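Local coordinates for protein beta sliding clamp (Borrelia burgdorferi, PDB 6DJ8) that probably tethers DNA polymerases and other replication proteins to DNA, as a ring-shaped head-to-tail homodimer that encircles the duplex and confers processivity, at residues A[148-156]-A[210-218]; A[218-228]-A[256-265]. One frame throughout, in Å; residues are numbered along the deposited sequence. Where two conformers were deposited one is given.

Interaction 1: A[148-156]-A[210-218]; sequences DYTFGIEIK and VIVEEDVNF
Phe151 and Val212 mark the tight centre of this contact, in which strand 151-156, at the edge of one sheet, packs on the end of strand 202-211 and the loop that follows it. Both methyls of Val212 reach the same ring carbon, CG1 lying 3.4 Å and CG2 3.5 Å from Phe151 CE1, and the two side chains meet nearly at right angles. Val216 CG2 stands 4.2 Å above one face of the Phe151 ring, displaced toward its rim. From another side Phe218 CE2 comes to the ring edge, 3.7 Å from Phe151 CD2. Chi1 of Phe151, 139°, lies off the staggered positions and carries the ring in toward Val212; Thr150 and Phe151 together face Phe242 in a classic beta bulge. Further along, Val210 divides its methyls between two isoleucines: CG1 is 3.6 Å from Ile153 CG2, while CG2 is 3.8 Å from Ile155 CG2. The exposed side is looser. There the CG of Glu214 lies 3.8 Å from Thr150 O, and Thr150 CG2 reaches the edge of the Phe218 ring at 4.3 Å. No hydrogen bond crosses between the segments; Val212 O and Glu214 O are held instead by Ser191 and Lys187. With the acidic group kept to the margin, what holds these two segments to each other is thus apolar packing, not polar pairing.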
loop_
_atom_site.group_PDB
_atom_site.type_symbol
_atom_site.label_atom_id
_atom_site.label_comp_id
_atom_site.label_asym_id
_atom_site.label_seq_id
_atom_site.Cartn_x
_atom_site.Cartn_y
_atom_site.Cartn_z
ATOM N N ASP A 148 32.871 -18.064 23.572
ATOM C CA ASP A 148 32.916 -17.816 25.008
ATOM C C ASP A 148 32.169 -16.522 25.322
ATOM O O ASP A 148 32.569 -15.440 24.877
ATOM C CB ASP A 148 34.359 -17.741 25.500
ATOM N N TYR A 149 31.076 -16.640 26.066
ATOM C CA TYR A 149 30.261 -15.491 26.430
ATOM C C TYR A 149 30.841 -14.740 27.619
ATOM O O TYR A 149 31.233 -15.342 28.623
ATOM C CB TYR A 149 28.829 -15.941 26.713
ATOM C CG TYR A 149 28.201 -16.557 25.486
ATOM C CD1 TYR A 149 28.341 -15.948 24.246
ATOM C CD2 TYR A 149 27.508 -17.760 25.552
ATOM C CE1 TYR A 149 27.787 -16.498 23.109
ATOM C CE2 TYR A 149 26.946 -18.325 24.410
ATOM C CZ TYR A 149 27.092 -17.686 23.190
ATOM O OH TYR A 149 26.543 -18.229 22.047
ATOM N N THR A 150 30.920 -13.420 27.491
ATOM C CA THR A 150 31.457 -12.576 28.549
ATOM C C THR A 150 30.363 -12.083 29.488
ATOM O O THR A 150 30.629 -11.841 30.671
ATOM C CB THR A 150 32.240 -11.405 27.933
ATOM O OG1 THR A 150 33.599 -11.812 27.711
ATOM C CG2 THR A 150 32.221 -10.153 28.820
ATOM N N PHE A 151 29.128 -11.976 29.007
ATOM C CA PHE A 151 28.056 -11.470 29.849
ATOM C C PHE A 151 26.723 -11.853 29.216
ATOM O O PHE A 151 26.603 -11.900 27.989
ATOM C CB PHE A 151 28.244 -9.948 30.034
ATOM C CG PHE A 151 26.985 -9.132 29.973
ATOM C CD1 PHE A 151 26.030 -9.215 30.967
ATOM C CD2 PHE A 151 26.798 -8.213 28.954
ATOM C CE1 PHE A 151 24.881 -8.441 30.908
ATOM C CE2 PHE A 151 25.654 -7.431 28.895
ATOM C CZ PHE A 151 24.694 -7.545 29.873
ATOM N N GLY A 152 25.757 -12.201 30.062
ATOM C CA GLY A 152 24.424 -12.563 29.605
ATOM C C GLY A 152 23.378 -12.115 30.600
ATOM O O GLY A 152 23.633 -12.045 31.808
ATOM N N ILE A 153 22.183 -11.812 30.090
ATOM C CA ILE A 153 21.026 -11.486 30.916
ATOM C C ILE A 153 19.810 -12.206 30.359
ATOM O O ILE A 153 19.783 -12.623 29.200
ATOM C CB ILE A 153 20.707 -9.977 30.968
ATOM C CG1 ILE A 153 20.627 -9.417 29.553
ATOM C CG2 ILE A 153 21.730 -9.239 31.807
ATOM C CD1 ILE A 153 19.971 -8.061 29.488
ATOM N N GLU A 154 18.800 -12.358 31.213
ATOM C CA GLU A 154 17.505 -12.886 30.804
ATOM C C GLU A 154 16.458 -11.883 31.262
ATOM O O GLU A 154 16.382 -11.563 32.449
ATOM C CB GLU A 154 17.263 -14.292 31.404
ATOM C CG GLU A 154 15.951 -14.954 30.976
ATOM C CD GLU A 154 15.879 -16.452 31.295
ATOM O OE1 GLU A 154 16.730 -16.970 32.047
ATOM O OE2 GLU A 154 14.962 -17.122 30.772
ATOM N N ILE A 155 15.616 -11.428 30.342
ATOM C CA ILE A 155 14.652 -10.382 30.642
ATOM C C ILE A 155 13.328 -10.725 29.985
ATOM O O ILE A 155 13.238 -11.590 29.114
ATOM C CB ILE A 155 15.108 -8.986 30.179
ATOM C CG1 ILE A 155 15.307 -8.963 28.669
ATOM C CG2 ILE A 155 16.393 -8.587 30.866
ATOM C CD1 ILE A 155 15.655 -7.578 28.140
ATOM N N LYS A 156 12.287 -10.043 30.429
ATOM C CA LYS A 156 10.972 -10.318 29.890
ATOM C C LYS A 156 10.913 -9.835 28.451
ATOM O O LYS A 156 11.465 -8.787 28.093
ATOM C CB LYS A 156 9.896 -9.628 30.741
ATOM N N VAL A 210 18.123 -3.818 35.137
ATOM C CA VAL A 210 18.965 -5.005 35.227
ATOM C C VAL A 210 20.338 -4.602 35.756
ATOM O O VAL A 210 20.985 -3.687 35.230
ATOM C CB VAL A 210 19.078 -5.696 33.858
ATOM C CG1 VAL A 210 19.881 -6.977 33.973
ATOM C CG2 VAL A 210 17.695 -5.991 33.284
ATOM N N ILE A 211 20.786 -5.274 36.809
ATOM C CA ILE A 211 22.098 -5.027 37.395
ATOM C C ILE A 211 23.089 -6.006 36.786
ATOM O O ILE A 211 22.842 -7.218 36.758
ATOM C CB ILE A 211 22.065 -5.159 38.924
ATOM C CG1 ILE A 211 21.439 -3.912 39.550
ATOM C CG2 ILE A 211 23.470 -5.407 39.470
ATOM C CD1 ILE A 211 20.095 -4.166 40.188
ATOM N N VAL A 212 24.201 -5.480 36.285
ATOM C CA VAL A 212 25.222 -6.274 35.618
ATOM C C VAL A 212 26.549 -6.001 36.321
ATOM O O VAL A 212 26.993 -4.848 36.401
ATOM C CB VAL A 212 25.308 -5.952 34.118
ATOM C CG1 VAL A 212 26.367 -6.807 33.463
ATOM C CG2 VAL A 212 23.950 -6.168 33.444
ATOM N N GLU A 213 27.169 -7.058 36.851
ATOM C CA GLU A 213 28.447 -6.897 37.532
ATOM C C GLU A 213 29.594 -6.755 36.539
ATOM O O GLU A 213 30.570 -6.051 36.819
ATOM C CB GLU A 213 28.686 -8.069 38.489
ATOM C CG GLU A 213 27.540 -8.315 39.484
ATOM C CD GLU A 213 27.343 -7.182 40.498
ATOM O OE1 GLU A 213 28.255 -6.343 40.658
ATOM O OE2 GLU A 213 26.269 -7.140 41.141
ATOM N N GLU A 214 29.504 -7.417 35.389
ATOM C CA GLU A 214 30.589 -7.395 34.424
ATOM C C GLU A 214 30.680 -6.025 33.744
ATOM O O GLU A 214 29.831 -5.148 33.920
ATOM C CB GLU A 214 30.400 -8.501 33.385
ATOM C CG GLU A 214 30.258 -9.907 33.970
ATOM C CD GLU A 214 28.844 -10.236 34.450
ATOM O OE1 GLU A 214 28.061 -9.304 34.734
ATOM O OE2 GLU A 214 28.521 -11.440 34.556
ATOM N N ASP A 215 31.754 -5.836 32.983
ATOM C CA ASP A 215 31.902 -4.650 32.156
ATOM C C ASP A 215 31.016 -4.787 30.926
ATOM O O ASP A 215 30.866 -5.876 30.367
ATOM C CB ASP A 215 33.357 -4.441 31.737
ATOM C CG ASP A 215 34.309 -4.358 32.928
ATOM O OD1 ASP A 215 33.909 -3.848 33.998
ATOM O OD2 ASP A 215 35.466 -4.801 32.784
ATOM N N VAL A 216 30.407 -3.678 30.526
ATOM C CA VAL A 216 29.456 -3.643 29.421
ATOM C C VAL A 216 29.917 -2.532 28.496
ATOM O O VAL A 216 29.889 -1.358 28.877
ATOM C CB VAL A 216 28.025 -3.392 29.910
ATOM C CG1 VAL A 216 27.013 -3.441 28.751
ATOM C CG2 VAL A 216 27.678 -4.367 31.023
ATOM N N ASN A 217 30.335 -2.894 27.285
ATOM C CA ASN A 217 30.790 -1.907 26.316
ATOM C C ASN A 217 30.686 -2.521 24.925
ATOM O O ASN A 217 31.692 -2.955 24.358
ATOM C CB ASN A 217 32.231 -1.450 26.647
ATOM C CG ASN A 217 32.782 -0.469 25.620
ATOM O OD1 ASN A 217 32.033 0.324 25.038
ATOM N ND2 ASN A 217 34.089 -0.504 25.404
ATOM N N PHE A 218 29.466 -2.564 24.371
ATOM C CA PHE A 218 29.188 -3.299 23.145
ATOM C C PHE A 218 28.321 -2.463 22.221
ATOM O O PHE A 218 27.397 -1.781 22.672
ATOM C CB PHE A 218 28.473 -4.634 23.434
ATOM C CG PHE A 218 29.125 -5.456 24.519
ATOM C CD1 PHE A 218 30.328 -6.100 24.284
ATOM C CD2 PHE A 218 28.532 -5.587 25.766
ATOM C CE1 PHE A 218 30.944 -6.862 25.286
ATOM C CE2 PHE A 218 29.137 -6.334 26.773
ATOM C CZ PHE A 218 30.350 -6.978 26.532
#

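Interaction 2: A[218-228]-A[256-265]; sequences FIVPVKIFNFL and IACSLINGNY
A strand-to-helix corner of the central domain, strand 218-221 turning into helix 223-231, rests here on strand 254-259 and the chain that leaves it. Strands 218-221 and 256-259 cross at 111° with their axes 7.3 Å apart, as members of two different sheets. Beyond the second strand the chain is tied to the first by backbone: Ile261 N donates to Ile219 O over 2.9 Å, nearly straight at 169°, and a water accepts from Ile219 N and donates to Ile261 O. Ile261 folds its tip over the corner, CD1 lying 3.6 Å from Pro221 CG and also touching CG2 of Ile219. The Ile219 side chain crosses that of Ile261 at about a right angle, and its CG1, beside the backbone N (chi1 -55°), brings CD1 to 3.6 Å from Gly263 O and near Tyr265 CB. Val220 turns CG1 to the sulfur of Cys258 and CG2 to Leu260 CD2. On the helix, Ile224 CD1 sits between Ile256 CG2, at 3.8 Å, and Cys258 SG, at 3.9 Å. Phe227 offers its ring edge to that same methyl of Ile256, and Leu228 CD2 presses unusually close, 3.5 Å, on Ile256 CD1. Phe65, next to Phe227, brings the N-terminal domain up to this core. Apolar contacts therefore seat the helix, whereas backbone links, direct and water-mediated, tie the departing chain to the first strand.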
loop_
_atom_site.group_PDB
_atom_site.type_symbol
_atom_site.label_atom_id
_atom_site.label_comp_id
_atom_site.label_asym_id
_atom_site.label_seq_id
_atom_site.Cartn_x
_atom_site.Cartn_y
_atom_site.Cartn_z
ATOM N N PHE A 218 29.466 -2.564 24.371
ATOM C CA PHE A 218 29.188 -3.299 23.145
ATOM C C PHE A 218 28.321 -2.463 22.221
ATOM O O PHE A 218 27.397 -1.781 22.672
ATOM C CB PHE A 218 28.473 -4.634 23.434
ATOM C CG PHE A 218 29.125 -5.456 24.519
ATOM C CD1 PHE A 218 30.328 -6.100 24.284
ATOM C CD2 PHE A 218 28.532 -5.587 25.766
ATOM C CE1 PHE A 218 30.944 -6.862 25.286
ATOM C CE2 PHE A 218 29.137 -6.334 26.773
ATOM C CZ PHE A 218 30.350 -6.978 26.532
ATOM N N ILE A 219 28.614 -2.547 20.925
ATOM C CA ILE A 219 27.884 -1.838 19.883
ATOM C C ILE A 219 27.305 -2.882 18.940
ATOM O O ILE A 219 28.060 -3.617 18.287
ATOM C CB ILE A 219 28.776 -0.857 19.112
ATOM C CG1 ILE A 219 29.466 0.120 20.071
ATOM C CG2 ILE A 219 27.961 -0.106 18.054
ATOM C CD1 ILE A 219 30.629 0.796 19.458
ATOM N N VAL A 220 25.985 -2.935 18.869
ATOM C CA VAL A 220 25.249 -3.934 18.093
ATOM C C VAL A 220 24.554 -3.237 16.929
ATOM O O VAL A 220 23.783 -2.300 17.157
ATOM C CB VAL A 220 24.212 -4.664 18.961
ATOM C CG1 VAL A 220 23.507 -5.742 18.130
ATOM C CG2 VAL A 220 24.884 -5.270 20.193
ATOM N N PRO A 221 24.765 -3.673 15.694
ATOM C CA PRO A 221 24.071 -3.045 14.563
ATOM C C PRO A 221 22.572 -3.076 14.783
ATOM O O PRO A 221 22.019 -4.054 15.289
ATOM C CB PRO A 221 24.487 -3.893 13.355
ATOM C CG PRO A 221 25.812 -4.496 13.765
ATOM C CD PRO A 221 25.608 -4.795 15.233
ATOM N N VAL A 222 21.917 -1.962 14.447
ATOM C CA VAL A 222 20.510 -1.842 14.777
ATOM C C VAL A 222 19.653 -2.857 14.011
ATOM O O VAL A 222 18.567 -3.209 14.479
ATOM C CB VAL A 222 20.025 -0.396 14.541
ATOM C CG1 VAL A 222 20.001 -0.042 13.020
ATOM C CG2 VAL A 222 18.645 -0.211 15.174
ATOM N N LYS A 223 20.104 -3.350 12.859
ATOM C CA LYS A 223 19.205 -4.171 12.034
ATOM C C LYS A 223 18.640 -5.347 12.824
ATOM O O LYS A 223 17.437 -5.631 12.743
ATOM C CB LYS A 223 19.912 -4.670 10.776
ATOM C CG LYS A 223 19.042 -5.590 9.900
ATOM C CD LYS A 223 19.773 -6.032 8.653
ATOM C CE LYS A 223 18.868 -6.886 7.735
ATOM N NZ LYS A 223 19.646 -7.378 6.560
ATOM N N ILE A 224 19.469 -5.996 13.658
ATOM C CA ILE A 224 18.952 -7.152 14.388
ATOM C C ILE A 224 17.806 -6.753 15.308
ATOM O O ILE A 224 16.890 -7.551 15.545
ATOM C CB ILE A 224 20.067 -7.894 15.165
ATOM C CG1 ILE A 224 19.537 -9.271 15.589
ATOM C CG2 ILE A 224 20.506 -7.094 16.394
ATOM C CD1 ILE A 224 20.590 -10.189 16.175
ATOM N N PHE A 225 17.801 -5.511 15.813
ATOM C CA PHE A 225 16.705 -5.114 16.687
ATOM C C PHE A 225 15.424 -4.864 15.900
ATOM O O PHE A 225 14.335 -5.199 16.370
ATOM C CB PHE A 225 17.109 -3.888 17.517
ATOM C CG PHE A 225 18.256 -4.187 18.430
ATOM C CD1 PHE A 225 18.058 -4.968 19.555
ATOM C CD2 PHE A 225 19.543 -3.805 18.105
ATOM C CE1 PHE A 225 19.129 -5.312 20.382
ATOM C CE2 PHE A 225 20.601 -4.138 18.920
ATOM C CZ PHE A 225 20.391 -4.899 20.065
ATOM N N ASN A 226 15.525 -4.271 14.711
ATOM C CA ASN A 226 14.335 -4.176 13.861
ATOM C C ASN A 226 13.785 -5.562 13.564
ATOM O O ASN A 226 12.584 -5.801 13.691
ATOM C CB ASN A 226 14.673 -3.422 12.578
ATOM C CG ASN A 226 15.010 -1.960 12.856
ATOM O OD1 ASN A 226 14.434 -1.365 13.762
ATOM N ND2 ASN A 226 15.935 -1.382 12.086
ATOM N N PHE A 227 14.674 -6.521 13.297
ATOM C CA PHE A 227 14.261 -7.904 13.039
ATOM C C PHE A 227 13.557 -8.508 14.252
ATOM O O PHE A 227 12.458 -9.080 14.147
ATOM C CB PHE A 227 15.520 -8.702 12.685
ATOM C CG PHE A 227 15.283 -10.121 12.289
ATOM C CD1 PHE A 227 14.232 -10.463 11.447
ATOM C CD2 PHE A 227 16.174 -11.105 12.689
ATOM C CE1 PHE A 227 14.049 -11.783 11.042
ATOM C CE2 PHE A 227 16.000 -12.427 12.291
ATOM C CZ PHE A 227 14.931 -12.760 11.469
ATOM N N LEU A 228 14.175 -8.345 15.421
ATOM C CA LEU A 228 13.704 -8.953 16.656
ATOM C C LEU A 228 12.308 -8.481 17.033
ATOM O O LEU A 228 11.507 -9.259 17.565
ATOM C CB LEU A 228 14.668 -8.591 17.790
ATOM C CG LEU A 228 15.921 -9.443 17.909
ATOM C CD1 LEU A 228 16.859 -8.778 18.877
ATOM C CD2 LEU A 228 15.488 -10.786 18.420
ATOM N N ILE A 256 19.345 -16.319 17.374
ATOM C CA ILE A 256 19.793 -15.295 16.440
ATOM C C ILE A 256 21.132 -14.773 16.928
ATOM O O ILE A 256 21.343 -14.628 18.136
ATOM C CB ILE A 256 18.778 -14.134 16.326
ATOM C CG1 ILE A 256 17.353 -14.649 16.488
ATOM C CG2 ILE A 256 18.910 -13.412 14.982
ATOM C CD1 ILE A 256 16.349 -13.569 16.560
ATOM N N ALA A 257 22.024 -14.464 15.993
ATOM C CA ALA A 257 23.321 -13.910 16.345
ATOM C C ALA A 257 23.758 -12.930 15.267
ATOM O O ALA A 257 23.310 -13.006 14.117
ATOM C CB ALA A 257 24.378 -15.009 16.524
ATOM N N CYS A 258 24.643 -12.005 15.651
ATOM C CA CYS A 258 25.263 -11.112 14.681
ATOM C C CYS A 258 26.598 -10.653 15.239
ATOM O O CYS A 258 26.932 -10.930 16.393
ATOM C CB CYS A 258 24.357 -9.919 14.361
ATOM S SG CYS A 258 24.211 -8.682 15.717
ATOM N N SER A 259 27.371 -9.961 14.403
ATOM C CA SER A 259 28.668 -9.446 14.827
ATOM C C SER A 259 28.517 -8.080 15.470
ATOM O O SER A 259 27.632 -7.291 15.110
ATOM C CB SER A 259 29.639 -9.327 13.655
ATOM O OG SER A 259 30.019 -10.601 13.195
ATOM N N LEU A 260 29.397 -7.807 16.428
ATOM C CA LEU A 260 29.482 -6.483 17.015
ATOM C C LEU A 260 30.285 -5.551 16.113
ATOM O O LEU A 260 31.088 -5.975 15.281
ATOM C CB LEU A 260 30.130 -6.552 18.399
ATOM C CG LEU A 260 29.458 -7.510 19.385
ATOM C CD1 LEU A 260 30.281 -7.606 20.660
ATOM C CD2 LEU A 260 28.028 -7.087 19.693
ATOM N N ILE A 261 30.053 -4.258 16.286
ATOM C CA ILE A 261 30.859 -3.233 15.639
ATOM C C ILE A 261 32.020 -2.952 16.578
ATOM O O ILE A 261 31.799 -2.655 17.757
ATOM C CB ILE A 261 30.017 -1.974 15.379
ATOM C CG1 ILE A 261 28.878 -2.319 14.423
ATOM C CG2 ILE A 261 30.865 -0.867 14.765
ATOM C CD1 ILE A 261 27.646 -1.513 14.664
ATOM N N ASN A 262 33.255 -3.093 16.086
ATOM C CA ASN A 262 34.437 -2.868 16.923
ATOM C C ASN A 262 34.853 -1.412 16.778
ATOM O O ASN A 262 35.661 -1.044 15.925
ATOM C CB ASN A 262 35.576 -3.815 16.564
ATOM C CG ASN A 262 36.847 -3.509 17.341
ATOM O OD1 ASN A 262 36.910 -3.697 18.556
ATOM N ND2 ASN A 262 37.868 -3.032 16.640
ATOM N N GLY A 263 34.300 -0.570 17.637
ATOM C CA GLY A 263 34.610 0.843 17.598
ATOM C C GLY A 263 34.457 1.479 18.957
ATOM O O GLY A 263 34.219 0.778 19.945
ATOM N N ASN A 264 34.594 2.797 19.030
ATOM C CA ASN A 264 34.414 3.542 20.268
ATOM C C ASN A 264 33.154 4.387 20.130
ATOM O O ASN A 264 33.106 5.314 19.312
ATOM C CB ASN A 264 35.638 4.405 20.560
ATOM C CG ASN A 264 36.847 3.577 20.965
ATOM O OD1 ASN A 264 36.748 2.682 21.806
ATOM N ND2 ASN A 264 37.992 3.858 20.347
ATOM N N TYR A 265 32.137 4.069 20.917
ATOM C CA TYR A 265 30.914 4.845 20.834
ATOM C C TYR A 265 31.167 6.242 21.399
ATOM O O TYR A 265 31.972 6.401 22.317
ATOM C CB TYR A 265 29.776 4.152 21.577
ATOM C CG TYR A 265 28.398 4.588 21.111
ATOM C CD1 TYR A 265 27.848 4.101 19.929
ATOM C CD2 TYR A 265 27.666 5.499 21.841
ATOM C CE1 TYR A 265 26.585 4.509 19.507
ATOM C CE2 TYR A 265 26.435 5.901 21.450
ATOM C CZ TYR A 265 25.890 5.413 20.274
ATOM O OH TYR A 265 24.656 5.844 19.906
HETATM O O HOH W 1 31.334 -3.255 20.242
#

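Overall arrangement
The two contacts show how one continuous piece of chain can serve two neighbouring interfaces between the same pair of sheets. Their centres lie about 15 Å apart, and Phe218 belongs to both: it is the last residue of segment 210-218 and the first of strand 218-221, and its ring stacks on Phe242. Strands 151-156 and 254-259 belong to one sheet, strands 202-211 and 218-221 to the other. Interaction 1 lies farther out, its centre about 21 Å from the centre of the chain, against about 11 Å for that of interaction 2. The latter includes a helix, and in this family helices line the DNA channel while sheets form the outer surface.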